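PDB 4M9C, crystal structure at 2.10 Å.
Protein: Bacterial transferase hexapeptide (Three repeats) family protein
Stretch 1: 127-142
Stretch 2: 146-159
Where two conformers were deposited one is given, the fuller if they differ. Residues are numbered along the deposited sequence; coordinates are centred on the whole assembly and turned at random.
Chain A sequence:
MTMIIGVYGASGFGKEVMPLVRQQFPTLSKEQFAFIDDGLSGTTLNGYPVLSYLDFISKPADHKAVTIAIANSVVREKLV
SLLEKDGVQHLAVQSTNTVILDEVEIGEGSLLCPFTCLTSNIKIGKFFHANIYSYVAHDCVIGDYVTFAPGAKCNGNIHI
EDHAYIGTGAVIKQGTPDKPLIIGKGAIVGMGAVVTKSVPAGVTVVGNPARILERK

Stretch 1 (127-142) FFHANIYSYVAHDCVI
Stretch 2 (146-159) VTFAPGAKCNGNIH

Successive coils of a hexapeptide-repeat protein stack here as parallel strands in register, joined by a backbone ladder and packed through side chains that interlock between the coils. The offset is 18 residues: His-129 pairs with Thr-147 (CA–CA 4.8 Å), Val-136 with Cys-154 (CA–CA 4.9 Å) and Val-141 with His-159 (CA–CA 4.7 Å).

Short extended segments (phi near -120°, psi near 120°; Tyr-135 is more extended, at -147/159°) alternate donors and acceptors. His-129 N donates to Val-146 O (3.0 Å), His-129 O accepts from Phe-148 N (2.7 Å), and Asn-131 N donates to Phe-148 O (3.0 Å). Beyond the corner, Tyr-135 N reaches Ala-152 O (3.1 Å), Cys-154 N reaches Tyr-135 O (3.2 Å) and Ala-137 N reaches Cys-154 O (2.9 Å); on the third side, Val-141 N meets Ile-158 O (3.0 Å).

Stacked type II turns, Asn-131 to Ser-134 and Ala-149 to Ala-152, form one corner. Gly-151, at phi 78°, sends its N to Ile-132 O (2.8 Å), while Ser-134 (p) braces its own turn, OG to Asn-131 O at 2.7 Å.

Ala-130, Phe-148, Val-136 and Cys-154 share one sheet face. Phe-148 (m, chi2 -159°) receives the edge of Phe-128 (t, chi2 61°) on its ring face, centroids 5.1 Å apart and planes at 77°; slightly positive edge C–H groups favour the electron-rich face. Val-136 CG2 lies 3.6 Å from Phe-148 CE1, and Ile-142 CD1 3.9 Å from Phe-148 CZ, completing an apolar cluster.

On the other face, the Tyr-135 ring (p, chi2 73°) covers Lys-153 CA, 4.0 Å from its centroid, a weak CH-pi contact of similar origin. At the next corner, the His-138 ring (p, chi2 88°) lies over Gly-156 CA, 4.1 Å from the ring centroid; a CB there would clash with His-138 NE2. His-138 ND1 is anchored by Asp-139 OD2 (2.6 Å). Finally, the oxygen of one water lies 2.8 Å from Asp-139 O, to which it donates, and 2.7 Å from His-159 NE2.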

# COMPACT_ATOMS: atom_id res chain seq x y z
N PHE A 127 -19.40 -10.24 -7.51
CA PHE A 127 -18.74 -9.37 -8.48
C PHE A 127 -18.12 -8.13 -7.83
O PHE A 127 -18.18 -7.02 -8.36
CB PHE A 127 -19.70 -9.05 -9.64
CG PHE A 127 -20.23 -10.30 -10.30
CD1 PHE A 127 -21.47 -10.81 -9.96
CD2 PHE A 127 -19.45 -11.00 -11.20
CE1 PHE A 127 -21.93 -11.98 -10.52
CE2 PHE A 127 -19.91 -12.18 -11.78
CZ PHE A 127 -21.16 -12.66 -11.44
N PHE A 128 -17.49 -8.36 -6.68
CA PHE A 128 -16.68 -7.34 -6.01
C PHE A 128 -15.38 -7.12 -6.75
O PHE A 128 -14.73 -8.07 -7.19
CB PHE A 128 -16.39 -7.80 -4.58
CG PHE A 128 -15.56 -6.84 -3.79
CD1 PHE A 128 -16.01 -5.55 -3.55
CD2 PHE A 128 -14.35 -7.24 -3.23
CE1 PHE A 128 -15.24 -4.65 -2.80
CE2 PHE A 128 -13.58 -6.37 -2.46
CZ PHE A 128 -14.03 -5.06 -2.25
N HIS A 129 -15.01 -5.85 -6.90
CA HIS A 129 -13.75 -5.47 -7.55
C HIS A 129 -12.92 -4.64 -6.58
O HIS A 129 -13.36 -3.57 -6.13
CB HIS A 129 -14.02 -4.65 -8.81
CG HIS A 129 -14.32 -5.48 -10.02
ND1 HIS A 129 -14.01 -5.05 -11.30
CD2 HIS A 129 -14.89 -6.70 -10.16
CE1 HIS A 129 -14.38 -5.98 -12.17
NE2 HIS A 129 -14.92 -6.99 -11.50
N ALA A 130 -11.72 -5.13 -6.27
CA ALA A 130 -10.78 -4.40 -5.43
C ALA A 130 -9.52 -4.17 -6.23
O ALA A 130 -8.76 -5.11 -6.48
CB ALA A 130 -10.45 -5.20 -4.20
N ASN A 131 -9.29 -2.93 -6.64
CA ASN A 131 -8.08 -2.62 -7.40
C ASN A 131 -6.90 -2.42 -6.47
O ASN A 131 -7.05 -2.48 -5.25
CB ASN A 131 -8.27 -1.38 -8.28
CG ASN A 131 -7.60 -1.55 -9.65
OD1 ASN A 131 -6.45 -2.00 -9.77
ND2 ASN A 131 -8.35 -1.21 -10.70
N ILE A 132 -5.74 -2.18 -7.05
CA ILE A 132 -4.49 -2.20 -6.30
C ILE A 132 -4.45 -1.36 -5.03
O ILE A 132 -4.92 -0.21 -4.98
CB ILE A 132 -3.29 -1.89 -7.20
CG1 ILE A 132 -3.45 -0.53 -7.88
CG2 ILE A 132 -3.15 -2.95 -8.28
CD1 ILE A 132 -2.23 -0.16 -8.70
N TYR A 133 -3.90 -1.97 -3.98
CA TYR A 133 -3.74 -1.33 -2.66
C TYR A 133 -5.04 -1.07 -1.92
O TYR A 133 -5.00 -0.47 -0.86
CB TYR A 133 -2.94 -0.03 -2.74
CG TYR A 133 -1.58 -0.19 -3.38
CD1 TYR A 133 -0.47 -0.56 -2.61
CD2 TYR A 133 -1.39 0.03 -4.73
CE1 TYR A 133 0.77 -0.71 -3.19
CE2 TYR A 133 -0.17 -0.11 -5.32
CZ TYR A 133 0.92 -0.48 -4.55
OH TYR A 133 2.14 -0.62 -5.15
N SER A 134 -6.18 -1.52 -2.45
CA SER A 134 -7.41 -1.37 -1.68
C SER A 134 -7.54 -2.46 -0.62
O SER A 134 -6.96 -3.54 -0.75
CB SER A 134 -8.66 -1.32 -2.59
OG SER A 134 -8.89 -2.55 -3.25
N TYR A 135 -8.29 -2.18 0.44
CA TYR A 135 -8.49 -3.18 1.49
C TYR A 135 -9.86 -3.08 2.14
O TYR A 135 -10.53 -2.06 2.06
CB TYR A 135 -7.40 -3.08 2.55
CG TYR A 135 -7.47 -1.85 3.42
CD1 TYR A 135 -8.45 -1.71 4.40
CD2 TYR A 135 -6.51 -0.85 3.31
CE1 TYR A 135 -8.50 -0.58 5.23
CE2 TYR A 135 -6.55 0.27 4.13
CZ TYR A 135 -7.54 0.40 5.08
OH TYR A 135 -7.58 1.52 5.89
N VAL A 136 -10.28 -4.18 2.77
CA VAL A 136 -11.48 -4.22 3.57
C VAL A 136 -11.10 -4.76 4.95
O VAL A 136 -10.53 -5.85 5.06
CB VAL A 136 -12.53 -5.16 2.96
CG1 VAL A 136 -13.78 -5.20 3.83
CG2 VAL A 136 -12.85 -4.75 1.51
N ALA A 137 -11.40 -4.01 6.01
CA ALA A 137 -10.99 -4.40 7.35
C ALA A 137 -12.10 -5.16 8.07
O ALA A 137 -13.08 -5.54 7.44
CB ALA A 137 -10.56 -3.19 8.14
N HIS A 138 -11.95 -5.35 9.38
CA HIS A 138 -12.76 -6.33 10.12
C HIS A 138 -14.24 -5.96 10.24
O HIS A 138 -14.58 -4.78 10.39
CB HIS A 138 -12.18 -6.54 11.53
CG HIS A 138 -12.32 -5.33 12.41
ND1 HIS A 138 -13.44 -5.10 13.17
CD2 HIS A 138 -11.49 -4.28 12.62
CE1 HIS A 138 -13.29 -3.96 13.83
NE2 HIS A 138 -12.12 -3.44 13.51
N ASP A 139 -15.10 -6.97 10.19
CA ASP A 139 -16.52 -6.81 10.46
C ASP A 139 -17.25 -5.93 9.45
O ASP A 139 -18.21 -5.26 9.78
CB ASP A 139 -16.73 -6.30 11.89
CG ASP A 139 -16.21 -7.29 12.94
OD1 ASP A 139 -16.69 -8.44 12.96
OD2 ASP A 139 -15.29 -6.92 13.70
N CYS A 140 -16.81 -5.96 8.20
CA CYS A 140 -17.50 -5.19 7.17
C CYS A 140 -18.48 -6.08 6.44
O CYS A 140 -18.31 -7.29 6.38
CB CYS A 140 -16.51 -4.60 6.18
SG CYS A 140 -15.59 -3.26 6.87
N VAL A 141 -19.54 -5.47 5.91
CA VAL A 141 -20.45 -6.18 5.04
C VAL A 141 -20.51 -5.39 3.74
O VAL A 141 -20.76 -4.18 3.73
CB VAL A 141 -21.85 -6.31 5.66
CG1 VAL A 141 -22.80 -7.01 4.69
CG2 VAL A 141 -21.77 -7.07 7.00
N ILE A 142 -20.24 -6.08 2.64
CA ILE A 142 -20.14 -5.43 1.35
C ILE A 142 -21.08 -6.13 0.39
O ILE A 142 -21.06 -7.35 0.29
CB ILE A 142 -18.70 -5.47 0.84
CG1 ILE A 142 -17.85 -4.55 1.73
CG2 ILE A 142 -18.64 -5.03 -0.61
CD1 ILE A 142 -16.41 -4.50 1.31
N VAL A 146 -20.01 -3.97 -6.10
CA VAL A 146 -19.27 -2.89 -5.46
C VAL A 146 -17.87 -2.81 -6.06
O VAL A 146 -17.24 -3.84 -6.37
CB VAL A 146 -19.19 -3.11 -3.93
CG1 VAL A 146 -18.23 -2.12 -3.29
CG2 VAL A 146 -20.59 -2.99 -3.33
N THR A 147 -17.39 -1.59 -6.23
CA THR A 147 -16.10 -1.35 -6.85
C THR A 147 -15.23 -0.48 -5.96
O THR A 147 -15.64 0.61 -5.56
CB THR A 147 -16.27 -0.64 -8.21
OG1 THR A 147 -16.98 -1.50 -9.09
CG2 THR A 147 -14.92 -0.32 -8.82
N PHE A 148 -14.04 -0.97 -5.64
CA PHE A 148 -13.03 -0.20 -4.91
C PHE A 148 -11.97 0.18 -5.92
O PHE A 148 -11.30 -0.70 -6.48
CB PHE A 148 -12.34 -1.04 -3.81
CG PHE A 148 -13.11 -1.14 -2.51
CD1 PHE A 148 -12.46 -1.46 -1.34
CD2 PHE A 148 -14.48 -0.93 -2.47
CE1 PHE A 148 -13.16 -1.57 -0.14
CE2 PHE A 148 -15.19 -1.04 -1.29
CZ PHE A 148 -14.53 -1.36 -0.12
N ALA A 149 -11.81 1.48 -6.15
CA ALA A 149 -10.74 1.97 -7.00
C ALA A 149 -9.44 1.76 -6.24
O ALA A 149 -9.46 1.43 -5.06
CB ALA A 149 -10.96 3.45 -7.31
N PRO A 150 -8.29 1.96 -6.91
CA PRO A 150 -6.99 1.77 -6.28
C PRO A 150 -6.79 2.63 -5.04
O PRO A 150 -7.11 3.81 -5.05
CB PRO A 150 -5.99 2.17 -7.38
CG PRO A 150 -6.75 2.05 -8.65
CD PRO A 150 -8.19 2.34 -8.33
N GLY A 151 -6.28 2.02 -3.97
CA GLY A 151 -5.94 2.74 -2.77
C GLY A 151 -7.14 3.06 -1.91
O GLY A 151 -7.03 3.85 -0.97
N ALA A 152 -8.29 2.47 -2.24
CA ALA A 152 -9.51 2.69 -1.45
C ALA A 152 -9.37 1.98 -0.11
O ALA A 152 -8.98 0.81 -0.08
CB ALA A 152 -10.74 2.18 -2.20
N LYS A 153 -9.70 2.68 0.97
CA LYS A 153 -9.47 2.18 2.33
C LYS A 153 -10.76 2.07 3.13
O LYS A 153 -11.31 3.07 3.61
CB LYS A 153 -8.46 3.09 3.07
CG LYS A 153 -7.06 3.03 2.47
CD LYS A 153 -6.12 4.10 3.01
CE LYS A 153 -6.22 5.38 2.18
N CYS A 154 -11.25 0.85 3.27
CA CYS A 154 -12.47 0.58 4.00
C CYS A 154 -12.13 -0.04 5.35
O CYS A 154 -11.79 -1.23 5.44
CB CYS A 154 -13.35 -0.37 3.19
SG CYS A 154 -14.92 -0.83 3.96
N ASN A 155 -12.21 0.76 6.40
CA ASN A 155 -11.90 0.29 7.74
C ASN A 155 -13.02 -0.50 8.40
O ASN A 155 -13.94 -0.95 7.73
CB ASN A 155 -11.43 1.44 8.61
CG ASN A 155 -10.16 2.07 8.07
OD1 ASN A 155 -10.17 3.19 7.55
ND2 ASN A 155 -9.08 1.33 8.16
N GLY A 156 -12.93 -0.69 9.71
CA GLY A 156 -13.81 -1.63 10.39
C GLY A 156 -15.26 -1.22 10.55
O GLY A 156 -15.58 -0.03 10.65
N ASN A 157 -16.14 -2.21 10.60
CA ASN A 157 -17.55 -2.01 10.88
C ASN A 157 -18.21 -1.05 9.90
O ASN A 157 -18.91 -0.11 10.30
CB ASN A 157 -17.78 -1.54 12.32
CG ASN A 157 -17.66 -2.68 13.32
OD1 ASN A 157 -18.48 -3.61 13.33
ND2 ASN A 157 -16.64 -2.61 14.17
N ILE A 158 -17.97 -1.29 8.62
CA ILE A 158 -18.56 -0.48 7.57
C ILE A 158 -19.45 -1.37 6.73
O ILE A 158 -19.08 -2.51 6.42
CB ILE A 158 -17.47 0.19 6.72
CG1 ILE A 158 -16.70 1.20 7.58
CG2 ILE A 158 -18.07 0.85 5.47
CD1 ILE A 158 -15.41 1.70 6.95
N HIS A 159 -20.64 -0.89 6.37
CA HIS A 159 -21.51 -1.61 5.47
C HIS A 159 -21.61 -0.82 4.17
O HIS A 159 -22.08 0.32 4.16
CB HIS A 159 -22.90 -1.84 6.09
CG HIS A 159 -22.87 -2.65 7.35
ND1 HIS A 159 -24.02 -2.99 8.04
CD2 HIS A 159 -21.84 -3.20 8.04
CE1 HIS A 159 -23.69 -3.72 9.10
NE2 HIS A 159 -22.38 -3.86 9.12
O HOH W 1 -20.86 -5.40 10.70